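PDB 1VD3: RNase NGR3, which probably cleaves RNA as an endonuclease of the ribonuclease T2 family and binds the nucleotide 2'-UMP in its active-site pocket. Local coordinates for residues Q56-E61 / G102-L107; Y12-W17 / G44-Y49. All blocks are in the same frame, centred on the assembly; numbering follows the deposited sequence.

Interaction 1: Q56-E61 / G102-L107; sequences QNCDRE and GTCSAL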
ATOM      1  N   GLN A  56     -17.024  -5.686   0.333  1.00 23.00           N
ATOM      2  CA  GLN A  56     -16.244  -5.811  -0.891  1.00 24.11           C
ATOM      3  C   GLN A  56     -17.175  -6.101  -2.053  1.00 24.16           C
ATOM      4  O   GLN A  56     -18.241  -6.691  -1.865  1.00 23.80           O
ATOM      5  CB  GLN A  56     -15.181  -6.911  -0.764  1.00 24.94           C
ATOM      6  CG  GLN A  56     -15.712  -8.328  -0.628  1.00 26.81           C
ATOM      7  CD  GLN A  56     -14.610  -9.358  -0.767  1.00 30.20           C
ATOM      8  OE1 GLN A  56     -13.631  -9.340  -0.020  1.00 30.95           O
ATOM      9  NE2 GLN A  56     -14.757 -10.259  -1.732  1.00 30.40           N
ATOM     10  N   ASN A  57     -16.779  -5.666  -3.246  1.00 24.30           N
ATOM     11  CA  ASN A  57     -17.580  -5.872  -4.452  1.00 27.84           C
ATOM     12  C   ASN A  57     -18.993  -5.353  -4.216  1.00 29.81           C
ATOM     13  O   ASN A  57     -19.972  -6.073  -4.405  1.00 31.45           O
ATOM     14  CB  ASN A  57     -17.622  -7.360  -4.806  1.00 28.56           C
ATOM     15  CG  ASN A  57     -16.237  -7.971  -4.921  1.00 29.71           C
ATOM     16  OD1 ASN A  57     -15.871  -8.856  -4.148  1.00 32.42           O
ATOM     17  ND2 ASN A  57     -15.457  -7.499  -5.888  1.00 27.35           N
ATOM     18  N   CYS A  58     -19.089  -4.090  -3.812  1.00 27.48           N
ATOM     19  CA  CYS A  58     -20.370  -3.468  -3.512  1.00 29.93           C
ATOM     20  C   CYS A  58     -21.225  -3.077  -4.715  1.00 30.41           C
ATOM     21  O   CYS A  58     -22.424  -2.847  -4.574  1.00 31.71           O
ATOM     22  CB  CYS A  58     -20.134  -2.267  -2.594  1.00 28.00           C
ATOM     23  SG  CYS A  58     -19.434  -2.814  -1.001  1.00 27.87           S
ATOM     24  N   ASP A  59     -20.615  -3.011  -5.893  1.00 31.68           N
ATOM     25  CA  ASP A  59     -21.336  -2.664  -7.113  1.00 35.16           C
ATOM     26  C   ASP A  59     -20.692  -3.413  -8.272  1.00 35.91           C
ATOM     27  O   ASP A  59     -19.885  -2.851  -9.012  1.00 34.07           O
ATOM     28  CB  ASP A  59     -21.264  -1.156  -7.374  1.00 35.81           C
ATOM     29  CG  ASP A  59     -22.240  -0.698  -8.451  1.00 39.30           C
ATOM     30  OD1 ASP A  59     -22.689  -1.540  -9.256  1.00 38.74           O
ATOM     31  OD2 ASP A  59     -22.551   0.512  -8.497  1.00 38.26           O
ATOM     32  N   ARG A  60     -21.048  -4.685  -8.420  1.00 38.31           N
ATOM     33  CA  ARG A  60     -20.500  -5.521  -9.481  1.00 41.27           C
ATOM     34  C   ARG A  60     -20.939  -5.073 -10.871  1.00 42.98           C
ATOM     35  O   ARG A  60     -20.715  -5.777 -11.856  1.00 43.54           O
ATOM     36  CB  ARG A  60     -20.902  -6.982  -9.258  1.00 43.09           C
ATOM     37  CG  ARG A  60     -20.255  -7.623  -8.041  1.00 42.42           C
ATOM     38  CD  ARG A  60     -20.824  -9.010  -7.780  1.00 43.41           C
ATOM     39  NE  ARG A  60     -20.208  -9.651  -6.622  1.00 43.47           N
ATOM     40  CZ  ARG A  60     -18.945 -10.063  -6.579  1.00 43.15           C
ATOM     41  NH1 ARG A  60     -18.158  -9.903  -7.635  1.00 47.20           N
ATOM     42  NH2 ARG A  60     -18.466 -10.631  -5.480  1.00 43.67           N
ATOM     43  N   GLU A  61     -21.563  -3.903 -10.946  1.00 44.33           N
ATOM     44  CA  GLU A  61     -22.025  -3.359 -12.218  1.00 46.09           C
ATOM     45  C   GLU A  61     -21.271  -2.077 -12.561  1.00 46.02           C
ATOM     46  O   GLU A  61     -21.512  -1.464 -13.602  1.00 45.03           O
ATOM     47  CB  GLU A  61     -23.524  -3.067 -12.148  1.00 49.00           C
ATOM     48  CG  GLU A  61     -24.386  -4.302 -11.932  1.00 54.47           C
ATOM     49  CD  GLU A  61     -25.836  -3.956 -11.649  1.00 56.86           C
ATOM     50  OE1 GLU A  61     -26.471  -3.290 -12.496  1.00 56.77           O
ATOM     51  OE2 GLU A  61     -26.339  -4.351 -10.576  1.00 58.20           O
ATOM     52  N   GLY A 102     -13.036   0.032  -4.102  1.00 14.18           N
ATOM     53  CA  GLY A 102     -13.518   1.344  -4.483  1.00 13.43           C
ATOM     54  C   GLY A 102     -15.030   1.484  -4.472  1.00 15.41           C
ATOM     55  O   GLY A 102     -15.560   2.493  -3.998  1.00 15.30           O
ATOM     56  N   THR A 103     -15.740   0.485  -4.988  1.00 17.67           N
ATOM     57  CA  THR A 103     -17.200   0.562  -5.020  1.00 18.47           C
ATOM     58  C   THR A 103     -17.840   0.577  -3.634  1.00 21.25           C
ATOM     59  O   THR A 103     -19.027   0.875  -3.501  1.00 21.35           O
ATOM     60  CB  THR A 103     -17.824  -0.605  -5.820  1.00 17.99           C
ATOM     61  OG1 THR A 103     -17.449  -1.853  -5.227  1.00 17.80           O
ATOM     62  CG2 THR A 103     -17.372  -0.559  -7.273  1.00 16.31           C
ATOM     63  N   CYS A 104     -17.059   0.256  -2.605  1.00 19.13           N
ATOM     64  CA  CYS A 104     -17.573   0.233  -1.238  1.00 19.00           C
ATOM     65  C   CYS A 104     -17.139   1.457  -0.434  1.00 18.49           C
ATOM     66  O   CYS A 104     -17.506   1.595   0.731  1.00 19.07           O
ATOM     67  CB  CYS A 104     -17.065  -1.001  -0.492  1.00 20.16           C
ATOM     68  SG  CYS A 104     -17.420  -2.628  -1.216  1.00 21.24           S
ATOM     69  N   SER A 105     -16.361   2.339  -1.053  1.00 14.27           N
ATOM     70  CA  SER A 105     -15.818   3.508  -0.363  1.00 13.72           C
ATOM     71  C   SER A 105     -16.690   4.747  -0.285  1.00 13.84           C
ATOM     72  O   SER A 105     -16.345   5.677   0.433  1.00 14.77           O
ATOM     73  CB  SER A 105     -14.496   3.920  -1.014  1.00 12.61           C
ATOM     74  OG  SER A 105     -14.745   4.489  -2.291  1.00 14.35           O
ATOM     75  N   ALA A 106     -17.794   4.774  -1.028  1.00 13.43           N
ATOM     76  CA  ALA A 106     -18.675   5.937  -1.053  1.00 15.86           C
ATOM     77  C   ALA A 106     -18.017   7.076  -1.832  1.00 15.66           C
ATOM     78  O   ALA A 106     -18.571   8.164  -1.940  1.00 15.43           O
ATOM     79  CB  ALA A 106     -19.003   6.398   0.373  1.00 19.36           C
ATOM     80  N   LEU A 107     -16.835   6.817  -2.379  1.00 14.24           N
ATOM     81  CA  LEU A 107     -16.113   7.821  -3.155  1.00 13.97           C
ATOM     82  C   LEU A 107     -16.336   7.626  -4.646  1.00 16.50           C
ATOM     83  O   LEU A 107     -16.515   6.500  -5.111  1.00 15.17           O
ATOM     84  CB  LEU A 107     -14.610   7.725  -2.889  1.00 11.31           C
ATOM     85  CG  LEU A 107     -14.084   8.003  -1.481  1.00 14.99           C
ATOM     86  CD1 LEU A 107     -12.585   7.744  -1.448  1.00 15.08           C
ATOM     87  CD2 LEU A 107     -14.388   9.444  -1.088  1.00 16.27           C
TER

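Interaction 2: Y12-W17 / G44-Y49; sequences YFVQQW and GLWPNY. With U2P (phosphoric acid mono-[2-(2,4-dioxo-3,4-dihydro-2H-pyrimidin-1-yl)-4-hydroxy-5-hydroxymethyl-tetrahydro-furan-3-yl] ester), chain B.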
ATOM      1  N   TYR A  12      -8.211   1.138   5.391  1.00 13.50           N
ATOM      2  CA  TYR A  12      -6.862   0.669   5.625  1.00 11.64           C
ATOM      3  C   TYR A  12      -6.200   1.224   4.360  1.00 13.26           C
ATOM      4  O   TYR A  12      -6.687   0.965   3.258  1.00 13.30           O
ATOM      5  CB  TYR A  12      -6.778  -0.853   5.571  1.00 13.00           C
ATOM      6  CG  TYR A  12      -6.866  -1.536   6.908  1.00 11.60           C
ATOM      7  CD1 TYR A  12      -7.605  -2.709   7.061  1.00 13.10           C
ATOM      8  CD2 TYR A  12      -6.183  -1.033   8.016  1.00 12.25           C
ATOM      9  CE1 TYR A  12      -7.659  -3.363   8.283  1.00 14.04           C
ATOM     10  CE2 TYR A  12      -6.233  -1.683   9.244  1.00 10.15           C
ATOM     11  CZ  TYR A  12      -6.973  -2.847   9.367  1.00 13.39           C
ATOM     12  OH  TYR A  12      -7.024  -3.498  10.581  1.00 15.81           O
ATOM     13  N   PHE A  13      -5.152   2.029   4.503  1.00 10.58           N
ATOM     14  CA  PHE A  13      -4.440   2.521   3.329  1.00 10.93           C
ATOM     15  C   PHE A  13      -3.189   1.650   3.328  1.00 12.20           C
ATOM     16  O   PHE A  13      -2.356   1.726   4.241  1.00 11.59           O
ATOM     17  CB  PHE A  13      -4.080   4.009   3.447  1.00 11.57           C
ATOM     18  CG  PHE A  13      -3.226   4.511   2.309  1.00 10.75           C
ATOM     19  CD1 PHE A  13      -3.612   4.300   0.984  1.00 10.94           C
ATOM     20  CD2 PHE A  13      -2.035   5.182   2.559  1.00  9.56           C
ATOM     21  CE1 PHE A  13      -2.824   4.748  -0.071  1.00 12.84           C
ATOM     22  CE2 PHE A  13      -1.236   5.636   1.507  1.00 12.13           C
ATOM     23  CZ  PHE A  13      -1.632   5.418   0.191  1.00 13.71           C
ATOM     24  N   VAL A  14      -3.088   0.799   2.316  1.00  8.99           N
ATOM     25  CA  VAL A  14      -2.000  -0.158   2.211  1.00 11.46           C
ATOM     26  C   VAL A  14      -0.982   0.167   1.129  1.00 11.09           C
ATOM     27  O   VAL A  14      -1.320   0.293  -0.051  1.00 11.79           O
ATOM     28  CB  VAL A  14      -2.561  -1.579   1.938  1.00 13.22           C
ATOM     29  CG1 VAL A  14      -1.466  -2.625   2.124  1.00  9.31           C
ATOM     30  CG2 VAL A  14      -3.761  -1.856   2.856  1.00 11.12           C
ATOM     31  N   GLN A  15       0.269   0.296   1.551  1.00 11.54           N
ATOM     32  CA  GLN A  15       1.362   0.576   0.642  1.00 12.04           C
ATOM     33  C   GLN A  15       2.311  -0.604   0.726  1.00 14.94           C
ATOM     34  O   GLN A  15       2.310  -1.345   1.713  1.00 13.87           O
ATOM     35  CB  GLN A  15       2.104   1.844   1.065  1.00 14.19           C
ATOM     36  CG  GLN A  15       1.258   3.106   1.003  1.00 14.53           C
ATOM     37  CD  GLN A  15       2.036   4.334   1.422  1.00 17.37           C
ATOM     38  OE1 GLN A  15       2.898   4.819   0.687  1.00 16.76           O
ATOM     39  NE2 GLN A  15       1.747   4.834   2.618  1.00 14.98           N
ATOM     40  N   GLN A  16       3.114  -0.802  -0.306  1.00 14.97           N
ATOM     41  CA  GLN A  16       4.068  -1.888  -0.233  1.00 17.09           C
ATOM     42  C   GLN A  16       5.424  -1.477  -0.759  1.00 18.87           C
ATOM     43  O   GLN A  16       5.564  -0.461  -1.448  1.00 16.53           O
ATOM     44  CB  GLN A  16       3.567  -3.132  -0.968  1.00 23.18           C
ATOM     45  CG  GLN A  16       3.512  -3.062  -2.466  1.00 26.91           C
ATOM     46  CD  GLN A  16       3.461  -4.458  -3.083  1.00 30.40           C
ATOM     47  OE1 GLN A  16       2.815  -5.364  -2.549  1.00 30.01           O
ATOM     48  NE2 GLN A  16       4.136  -4.633  -4.208  1.00 25.50           N
ATOM     49  N   TRP A  17       6.430  -2.257  -0.383  1.00 16.92           N
ATOM     50  CA  TRP A  17       7.798  -2.016  -0.810  1.00 17.85           C
ATOM     51  C   TRP A  17       7.990  -2.971  -1.975  1.00 17.66           C
ATOM     52  O   TRP A  17       8.118  -4.179  -1.780  1.00 16.28           O
ATOM     53  CB  TRP A  17       8.771  -2.348   0.324  1.00 18.05           C
ATOM     54  CG  TRP A  17      10.196  -2.006   0.008  1.00 18.78           C
ATOM     55  CD1 TRP A  17      11.259  -2.869  -0.040  1.00 19.01           C
ATOM     56  CD2 TRP A  17      10.717  -0.709  -0.316  1.00 17.22           C
ATOM     57  NE1 TRP A  17      12.406  -2.189  -0.375  1.00 17.52           N
ATOM     58  CE2 TRP A  17      12.104  -0.864  -0.552  1.00 16.22           C
ATOM     59  CE3 TRP A  17      10.147   0.569  -0.431  1.00 17.46           C
ATOM     60  CZ2 TRP A  17      12.932   0.214  -0.895  1.00 14.92           C
ATOM     61  CZ3 TRP A  17      10.972   1.644  -0.772  1.00 18.26           C
ATOM     62  CH2 TRP A  17      12.351   1.456  -0.999  1.00 19.80           C
ATOM     63  N   GLY A  44      -3.494  -0.555  -2.111  1.00 14.40           N
ATOM     64  CA  GLY A  44      -4.904  -0.203  -2.171  1.00 15.72           C
ATOM     65  C   GLY A  44      -5.436   0.606  -1.004  1.00 13.11           C
ATOM     66  O   GLY A  44      -4.761   0.777   0.006  1.00 11.40           O
ATOM     67  N   LEU A  45      -6.649   1.125  -1.167  1.00 12.69           N
ATOM     68  CA  LEU A  45      -7.336   1.905  -0.133  1.00 11.78           C
ATOM     69  C   LEU A  45      -8.583   1.060   0.139  1.00 11.84           C
ATOM     70  O   LEU A  45      -9.476   0.976  -0.707  1.00 11.09           O
ATOM     71  CB  LEU A  45      -7.718   3.281  -0.683  1.00 12.84           C
ATOM     72  CG  LEU A  45      -8.454   4.246   0.251  1.00 12.79           C
ATOM     73  CD1 LEU A  45      -7.656   4.463   1.530  1.00 11.39           C
ATOM     74  CD2 LEU A  45      -8.676   5.564  -0.480  1.00 13.29           C
ATOM     75  N   TRP A  46      -8.636   0.439   1.315  1.00 11.59           N
ATOM     76  CA  TRP A  46      -9.727  -0.471   1.647  1.00 11.97           C
ATOM     77  C   TRP A  46     -10.734  -0.098   2.729  1.00 14.12           C
ATOM     78  O   TRP A  46     -10.366   0.103   3.882  1.00 13.93           O
ATOM     79  CB  TRP A  46      -9.173  -1.843   2.052  1.00 11.80           C
ATOM     80  CG  TRP A  46      -8.096  -2.438   1.199  1.00 11.58           C
ATOM     81  CD1 TRP A  46      -7.912  -2.280  -0.147  1.00 13.56           C
ATOM     82  CD2 TRP A  46      -7.111  -3.386   1.628  1.00 15.46           C
ATOM     83  NE1 TRP A  46      -6.873  -3.081  -0.582  1.00 14.55           N
ATOM     84  CE2 TRP A  46      -6.366  -3.767   0.490  1.00 14.61           C
ATOM     85  CE3 TRP A  46      -6.788  -3.953   2.870  1.00 15.95           C
ATOM     86  CZ2 TRP A  46      -5.315  -4.689   0.557  1.00 16.98           C
ATOM     87  CZ3 TRP A  46      -5.739  -4.875   2.935  1.00 14.43           C
ATOM     88  CH2 TRP A  46      -5.019  -5.230   1.787  1.00 16.55           C
ATOM     89  N   PRO A  47     -12.022  -0.016   2.366  1.00 14.17           N
ATOM     90  CA  PRO A  47     -13.060   0.310   3.347  1.00 12.30           C
ATOM     91  C   PRO A  47     -13.088  -0.901   4.291  1.00 15.00           C
ATOM     92  O   PRO A  47     -13.056  -2.041   3.824  1.00 15.13           O
ATOM     93  CB  PRO A  47     -14.321   0.395   2.493  1.00 14.45           C
ATOM     94  CG  PRO A  47     -13.797   0.886   1.167  1.00 16.18           C
ATOM     95  CD  PRO A  47     -12.548   0.056   0.991  1.00 14.75           C
ATOM     96  N   ASN A  48     -13.135  -0.667   5.599  1.00 14.39           N
ATOM     97  CA  ASN A  48     -13.128  -1.768   6.568  1.00 16.13           C
ATOM     98  C   ASN A  48     -14.093  -1.527   7.732  1.00 17.42           C
ATOM     99  O   ASN A  48     -14.554  -0.402   7.948  1.00 13.68           O
ATOM    100  CB  ASN A  48     -11.703  -1.945   7.117  1.00 18.96           C
ATOM    101  CG  ASN A  48     -11.413  -3.363   7.580  1.00 28.45           C
ATOM    102  OD1 ASN A  48     -11.868  -3.795   8.642  1.00 36.28           O
ATOM    103  ND2 ASN A  48     -10.643  -4.098   6.781  1.00 18.29           N
ATOM    104  N   TYR A  49     -14.391  -2.595   8.472  1.00 15.72           N
ATOM    105  CA  TYR A  49     -15.263  -2.529   9.647  1.00 17.11           C
ATOM    106  C   TYR A  49     -14.379  -2.697  10.876  1.00 17.29           C
ATOM    107  O   TYR A  49     -13.323  -3.321  10.809  1.00 17.41           O
ATOM    108  CB  TYR A  49     -16.280  -3.673   9.645  1.00 15.92           C
ATOM    109  CG  TYR A  49     -17.292  -3.642   8.529  1.00 17.20           C
ATOM    110  CD1 TYR A  49     -17.684  -4.822   7.898  1.00 15.97           C
ATOM    111  CD2 TYR A  49     -17.899  -2.449   8.135  1.00 20.37           C
ATOM    112  CE1 TYR A  49     -18.653  -4.820   6.904  1.00 19.30           C
ATOM    113  CE2 TYR A  49     -18.875  -2.435   7.139  1.00 21.12           C
ATOM    114  CZ  TYR A  49     -19.245  -3.628   6.529  1.00 22.42           C
ATOM    115  OH  TYR A  49     -20.203  -3.628   5.544  1.00 24.63           O
TER
HETATM  116  O5' U2P B 214      -3.119 -11.077   1.680  1.00 47.66           O
HETATM  117  C5' U2P B 214      -4.549 -10.922   1.858  1.00 37.50           C
HETATM  118  C4' U2P B 214      -5.167 -10.290   0.603  1.00 34.84           C
HETATM  119  O4' U2P B 214      -6.647 -10.112   0.816  1.00 32.96           O
HETATM  120  C1' U2P B 214      -7.168  -8.687   0.728  1.00 31.77           C
HETATM  121  N1  U2P B 214      -7.758  -8.094   2.007  1.00 28.14           N
HETATM  122  C6  U2P B 214      -7.091  -8.455   3.152  1.00 24.92           C
HETATM  123  C5  U2P B 214      -7.333  -7.824   4.401  1.00 27.00           C
HETATM  124  C4  U2P B 214      -8.375  -6.775   4.460  1.00 24.74           C
HETATM  125  O4  U2P B 214      -8.579  -6.110   5.470  1.00 24.13           O
HETATM  126  N3  U2P B 214      -9.129  -6.582   3.260  1.00 23.63           N
HETATM  127  C2  U2P B 214      -8.895  -7.216   2.016  1.00 23.96           C
HETATM  128  O2  U2P B 214      -9.625  -6.998   1.071  1.00 28.27           O
HETATM  129  C2' U2P B 214      -5.994  -8.026  -0.027  1.00 32.50           C
HETATM  130  O2' U2P B 214      -6.088  -8.206  -1.472  1.00 32.98           O
HETATM  131  P   U2P B 214      -6.997  -7.405  -2.476  1.00 21.39           P
HETATM  132  O1P U2P B 214      -7.295  -7.621  -3.869  1.00 27.21           O
HETATM  133  O2P U2P B 214      -8.154  -6.828  -1.725  1.00 29.26           O
HETATM  134  O3P U2P B 214      -6.162  -6.236  -2.693  1.00 25.63           O
HETATM  135  C3' U2P B 214      -4.752  -8.809   0.430  1.00 32.12           C
HETATM  136  O3' U2P B 214      -3.721  -8.689  -0.618  1.00 31.16           O

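Interaction 1: Q56-E61 / G102-L107
The hydroxyl of T103 stands between two partners: across the contact its OG1 takes a weak, bent hydrogen bond from C58 N at 3.1 Å, and the same oxygen is also hydrogen-bonded to L99 O in helix 91-102. With chi1 at 60°, OG1 sits between the backbone N and the carbonyl carbon of its own residue, while the methyl CG2 lies alongside D59, 3.9 Å from D59 CB. This polar touch flanks a disulfide crosslink, one of several in this T2-family ribonuclease, that ties the loop 56-61 to the chain just after helix 91-102. Here C58 and C104 reach for each other with SG beside the backbone N in both residues, and the CA atoms of the pair are 5.2 Å apart. C104 itself sits in a type I beta turn that runs from G102 to S105. In this turn G102 O receives both S105 N and S105 OG, the hydroxyl at 2.7 Å and on a lone pair in the carbonyl plane. S105 OG in turn accepts from L107 N at 3.1 Å, forming an ST turn. At the crosslink itself, C58 SG and C104 SG are 2.0 Å apart, with the C-S-S-C torsion at 96°.

Interaction 2: Y12-W17 / G44-Y49
Y12 and W46 form an antiparallel hydrogen-bonded pair, with Y12 N to W46 O and W46 N to Y12 O both at 2.8 Å; V14 and G44 pair likewise, and the non-hydrogen-bonded pair F13 and L45 lies between them. On the face of F13 and L45, F13 CB meets L45 CD1 at 4.1 Å, the two side chains crossing at about a right angle and packed against helix 109-123. On the other face the W46 indole is sandwiched: V14 CG2 makes a CH-pi contact 3.5 Å from the centroid of its six-membered ring, only 9° off the normal, and 2'-UMP lies over the opposite face, its N3 3.5 Å from W46 CE3. With CG anti to the carbonyl carbon (chi1 -46°) the indole lies against V14, and its NE1 is hydrogen-bonded to E97 OE2. An alanine in place of W46 would probably leave V14 CG2 and the nucleotide with a gap between them and E97 without this donor. The Y12 ring, its OH held by I192 O, meets the N48 amide obliquely, the planes 69° apart. Strand 41-48, paired with 10-16 in the antiparallel sheet of the T2 ribonuclease fold, thus contributes W46, N48 and H43, predicted to be catalytic, to the nucleotide pocket.

Residues 12-17 and 44-49 of interaction 2 meet in the buried middle of the chain, where two sheet strands are joined by backbone hydrogen bonds and aromatic packing; interaction 1 is a surface contact between two irregular loops, held by a covalent link and one weak hydrogen bond. In this example the chemistry follows depth in the fold. Interaction 1 rests against strand 41-48, which carries half of interaction 2: P47 CG packs against S105 CA at 3.6 Å and also meets C104. Q56, at one end of interaction 1, brings its side chain to about 5 Å from the nucleotide and is hydrogen-bonded to W54, whereas W46 of interaction 2 touches the ligand directly.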